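Local coordinates for protein rubber oxygenase (Streptomyces sp., PDB 5O1L) that cleaves poly(cis-1,4-isoprene) rubber oxidatively, adding dioxygen across its double bonds at a b-type heme to release oligo-isoprenoids with keto and aldehyde ends, at residues D163-T168 against T304-G309. Residues are numbered along the deposited sequence; the frame is centred on the assembly and turned at random.
Sequences DRIAKT and TEVLLG. With HEM (protoporphyrin IX containing Fe), chain C.
Ile165 meets Val306 and Leu307 with its two branches, and the join is made by van der Waals contact alone. Its CG2 comes to 3.5 Å from Val306 CG1, and the same methyl sits 4.0 Å from the backbone N of Leu307, so it rests against the helix backbone as well as a side chain. Holding CG1 anti to the backbone N (chi1 -156°) brings the Ile165 CG1 methylene alongside Leu307 CB (4.1 Å), the two side chains crossing nearly at a right angle. No hydrogen bond links the segments.

The other side of the 163-168 turn faces the heme propionates, and Arg164 and Lys167 belong to the heme pocket. Their aliphatic carbons lie against the carboxylate oxygens: Arg164 CD is 3.3 Å from HEM O1D and Lys167 CD 3.4 Å from HEM O2A, while Lys167 NZ stays 4.0 Å from HEM O2A. Arg164 NE and NH1 hydrogen-bond to the carbonyls of Val152 and Ala159, which fixes the guanidinium. Thr168 OG1 donates to Arg164 O at 2.8 Å, from the face of that carbonyl opposite to Thr168 N.

Within the catalytic domain, pocket helix 161-169 thus packs between the heme edge and helix 298-313, whose Leu303 and Ile310 also touch Ile165. Leu140 of helix 127-142 packs on Leu307, while helix 146-154 meets Thr168.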
loop_
_atom_site.group_PDB
_atom_site.type_symbol
_atom_site.label_atom_id
_atom_site.label_comp_id
_atom_site.label_asym_id
_atom_site.label_seq_id
_atom_site.Cartn_x
_atom_site.Cartn_y
_atom_site.Cartn_z
ATOM N N ASP A 163 -9.340 8.948 -10.239
ATOM C CA ASP A 163 -7.914 9.134 -10.015
ATOM C C ASP A 163 -7.521 8.624 -8.652
ATOM O O ASP A 163 -6.511 7.967 -8.532
ATOM C CB ASP A 163 -7.574 10.621 -10.197
ATOM C CG ASP A 163 -7.648 11.048 -11.688
ATOM O OD1 ASP A 163 -7.148 10.265 -12.548
ATOM O OD2 ASP A 163 -8.226 12.131 -12.023
ATOM N N ARG A 164 -8.343 8.884 -7.627
ATOM C CA ARG A 164 -8.034 8.461 -6.256
ATOM C C ARG A 164 -7.962 6.971 -6.083
ATOM O O ARG A 164 -7.083 6.476 -5.343
ATOM C CB ARG A 164 -9.031 9.029 -5.237
ATOM C CG ARG A 164 -8.903 10.548 -5.139
ATOM C CD ARG A 164 -9.332 11.177 -3.799
ATOM N NE ARG A 164 -10.689 10.833 -3.414
ATOM C CZ ARG A 164 -11.805 11.484 -3.731
ATOM N NH1 ARG A 164 -11.797 12.596 -4.415
ATOM N NH2 ARG A 164 -12.960 10.994 -3.325
ATOM N N ILE A 165 -8.909 6.236 -6.664
ATOM C CA ILE A 165 -8.926 4.795 -6.460
ATOM C C ILE A 165 -7.862 4.128 -7.320
ATOM O O ILE A 165 -7.286 3.119 -6.880
ATOM C CB ILE A 165 -10.366 4.195 -6.592
ATOM C CG1 ILE A 165 -10.554 2.845 -5.848
ATOM C CG2 ILE A 165 -10.656 3.903 -8.010
ATOM C CD1 ILE A 165 -10.277 2.797 -4.331
ATOM N N ALA A 166 -7.575 4.669 -8.490
ATOM C CA ALA A 166 -6.462 4.200 -9.313
ATOM C C ALA A 166 -5.166 4.318 -8.542
ATOM O O ALA A 166 -4.359 3.347 -8.491
ATOM C CB ALA A 166 -6.349 4.982 -10.610
ATOM N N LYS A 167 -4.985 5.446 -7.861
ATOM C CA LYS A 167 -3.760 5.623 -7.024
ATOM C C LYS A 167 -3.730 4.712 -5.809
ATOM O O LYS A 167 -2.667 4.211 -5.433
ATOM C CB LYS A 167 -3.554 7.054 -6.636
ATOM C CG LYS A 167 -3.229 7.929 -7.833
ATOM C CD LYS A 167 -3.222 9.371 -7.369
ATOM C CE LYS A 167 -2.841 10.256 -8.547
ATOM N NZ LYS A 167 -3.068 11.651 -8.133
ATOM N N THR A 168 -4.884 4.437 -5.223
ATOM C CA THR A 168 -4.988 3.471 -4.130
ATOM C C THR A 168 -4.516 2.087 -4.619
ATOM O O THR A 168 -3.728 1.383 -3.934
ATOM C CB THR A 168 -6.448 3.338 -3.627
ATOM O OG1 THR A 168 -6.890 4.643 -3.187
ATOM C CG2 THR A 168 -6.562 2.349 -2.503
ATOM N N THR A 304 -15.159 -0.162 -5.196
ATOM C CA THR A 304 -14.954 -1.409 -5.932
ATOM C C THR A 304 -15.425 -1.238 -7.390
ATOM O O THR A 304 -14.765 -1.655 -8.333
ATOM C CB THR A 304 -15.729 -2.549 -5.286
ATOM O OG1 THR A 304 -15.421 -2.630 -3.886
ATOM C CG2 THR A 304 -15.412 -3.846 -5.940
ATOM N N GLU A 305 -16.604 -0.649 -7.567
ATOM C CA GLU A 305 -17.159 -0.530 -8.919
ATOM C C GLU A 305 -16.319 0.402 -9.746
ATOM O O GLU A 305 -16.002 0.097 -10.902
ATOM C CB GLU A 305 -18.615 -0.044 -8.871
ATOM C CG GLU A 305 -19.095 0.643 -10.144
ATOM C CD GLU A 305 -20.606 0.930 -10.145
ATOM O OE1 GLU A 305 -21.255 0.848 -9.046
ATOM O OE2 GLU A 305 -21.147 1.226 -11.266
ATOM N N VAL A 306 -15.836 1.484 -9.134
ATOM C CA VAL A 306 -14.933 2.385 -9.846
ATOM C C VAL A 306 -13.636 1.658 -10.224
ATOM O O VAL A 306 -13.200 1.745 -11.352
ATOM C CB VAL A 306 -14.606 3.669 -9.062
ATOM C CG1 VAL A 306 -13.597 4.483 -9.830
ATOM C CG2 VAL A 306 -15.865 4.524 -8.889
ATOM N N LEU A 307 -13.012 0.952 -9.274
ATOM C CA LEU A 307 -11.769 0.275 -9.601
ATOM C C LEU A 307 -11.980 -0.807 -10.676
ATOM O O LEU A 307 -11.161 -0.936 -11.582
ATOM C CB LEU A 307 -11.184 -0.368 -8.354
ATOM C CG LEU A 307 -9.831 -1.076 -8.483
ATOM C CD1 LEU A 307 -8.801 -0.136 -9.084
ATOM C CD2 LEU A 307 -9.382 -1.545 -7.099
ATOM N N LEU A 308 -13.040 -1.598 -10.567
ATOM C CA LEU A 308 -13.259 -2.655 -11.566
ATOM C C LEU A 308 -13.416 -2.072 -12.966
ATOM O O LEU A 308 -12.899 -2.622 -13.931
ATOM C CB LEU A 308 -14.441 -3.517 -11.194
ATOM C CG LEU A 308 -14.266 -4.449 -10.045
ATOM C CD1 LEU A 308 -15.597 -5.050 -9.654
ATOM C CD2 LEU A 308 -13.219 -5.529 -10.337
ATOM N N GLY A 309 -14.063 -0.899 -13.020
ATOM C CA GLY A 309 -14.201 -0.166 -14.255
ATOM C C GLY A 309 -12.907 0.355 -14.813
ATOM O O GLY A 309 -12.672 0.216 -16.013
HETATM C CHA HEM C . -2.959 9.713 0.293
HETATM C CHB HEM C . -0.047 5.974 0.591
HETATM C CHC HEM C . -2.346 4.498 4.523
HETATM C CHD HEM C . -5.807 7.646 3.571
HETATM C C1A HEM C . -1.957 8.826 0.119
HETATM C C2A HEM C . -0.979 8.988 -0.932
HETATM C C3A HEM C . -0.184 7.911 -0.873
HETATM C C4A HEM C . -0.590 7.120 0.196
HETATM C CMA HEM C . 0.958 7.652 -1.825
HETATM C CAA HEM C . -0.858 10.140 -1.959
HETATM C CBA HEM C . -1.808 9.881 -3.145
HETATM C CGA HEM C . -1.390 10.711 -4.304
HETATM O O1A HEM C . -1.755 11.889 -4.215
HETATM O O2A HEM C . -0.690 10.186 -5.255
HETATM C C1B HEM C . -0.402 5.256 1.729
HETATM C C2B HEM C . 0.300 4.092 2.145
HETATM C C3B HEM C . -0.285 3.655 3.250
HETATM C C4B HEM C . -1.407 4.539 3.525
HETATM C CMB HEM C . 1.508 3.462 1.482
HETATM C CAB HEM C . -0.024 2.603 4.199
HETATM C CBB HEM C . 1.048 1.656 4.162
HETATM C C1C HEM C . -3.516 5.236 4.625
HETATM C C2C HEM C . -4.579 4.883 5.549
HETATM C C3C HEM C . -5.530 5.808 5.268
HETATM C C4C HEM C . -5.049 6.607 4.154
HETATM C CMC HEM C . -4.530 3.837 6.624
HETATM C CAC HEM C . -6.855 5.941 5.893
HETATM C CBC HEM C . -7.388 5.315 7.016
HETATM C C1D HEM C . -5.326 8.469 2.587
HETATM C C2D HEM C . -6.050 9.651 2.080
HETATM C C3D HEM C . -5.279 10.236 1.170
HETATM C C4D HEM C . -4.044 9.451 1.127
HETATM C CMD HEM C . -7.430 9.982 2.509
HETATM C CAD HEM C . -5.613 11.489 0.323
HETATM C CBD HEM C . -6.378 11.011 -0.905
HETATM C CGD HEM C . -6.793 12.237 -1.726
HETATM O O1D HEM C . -6.328 12.323 -2.885
HETATM O O2D HEM C . -7.559 13.140 -1.294
HETATM N NA HEM C . -1.688 7.696 0.823
HETATM N NB HEM C . -1.420 5.445 2.579
HETATM N NC HEM C . -3.804 6.254 3.759
HETATM N ND HEM C . -4.086 8.438 2.039
HETATM FE FE HEM C . -2.750 6.983 2.323
#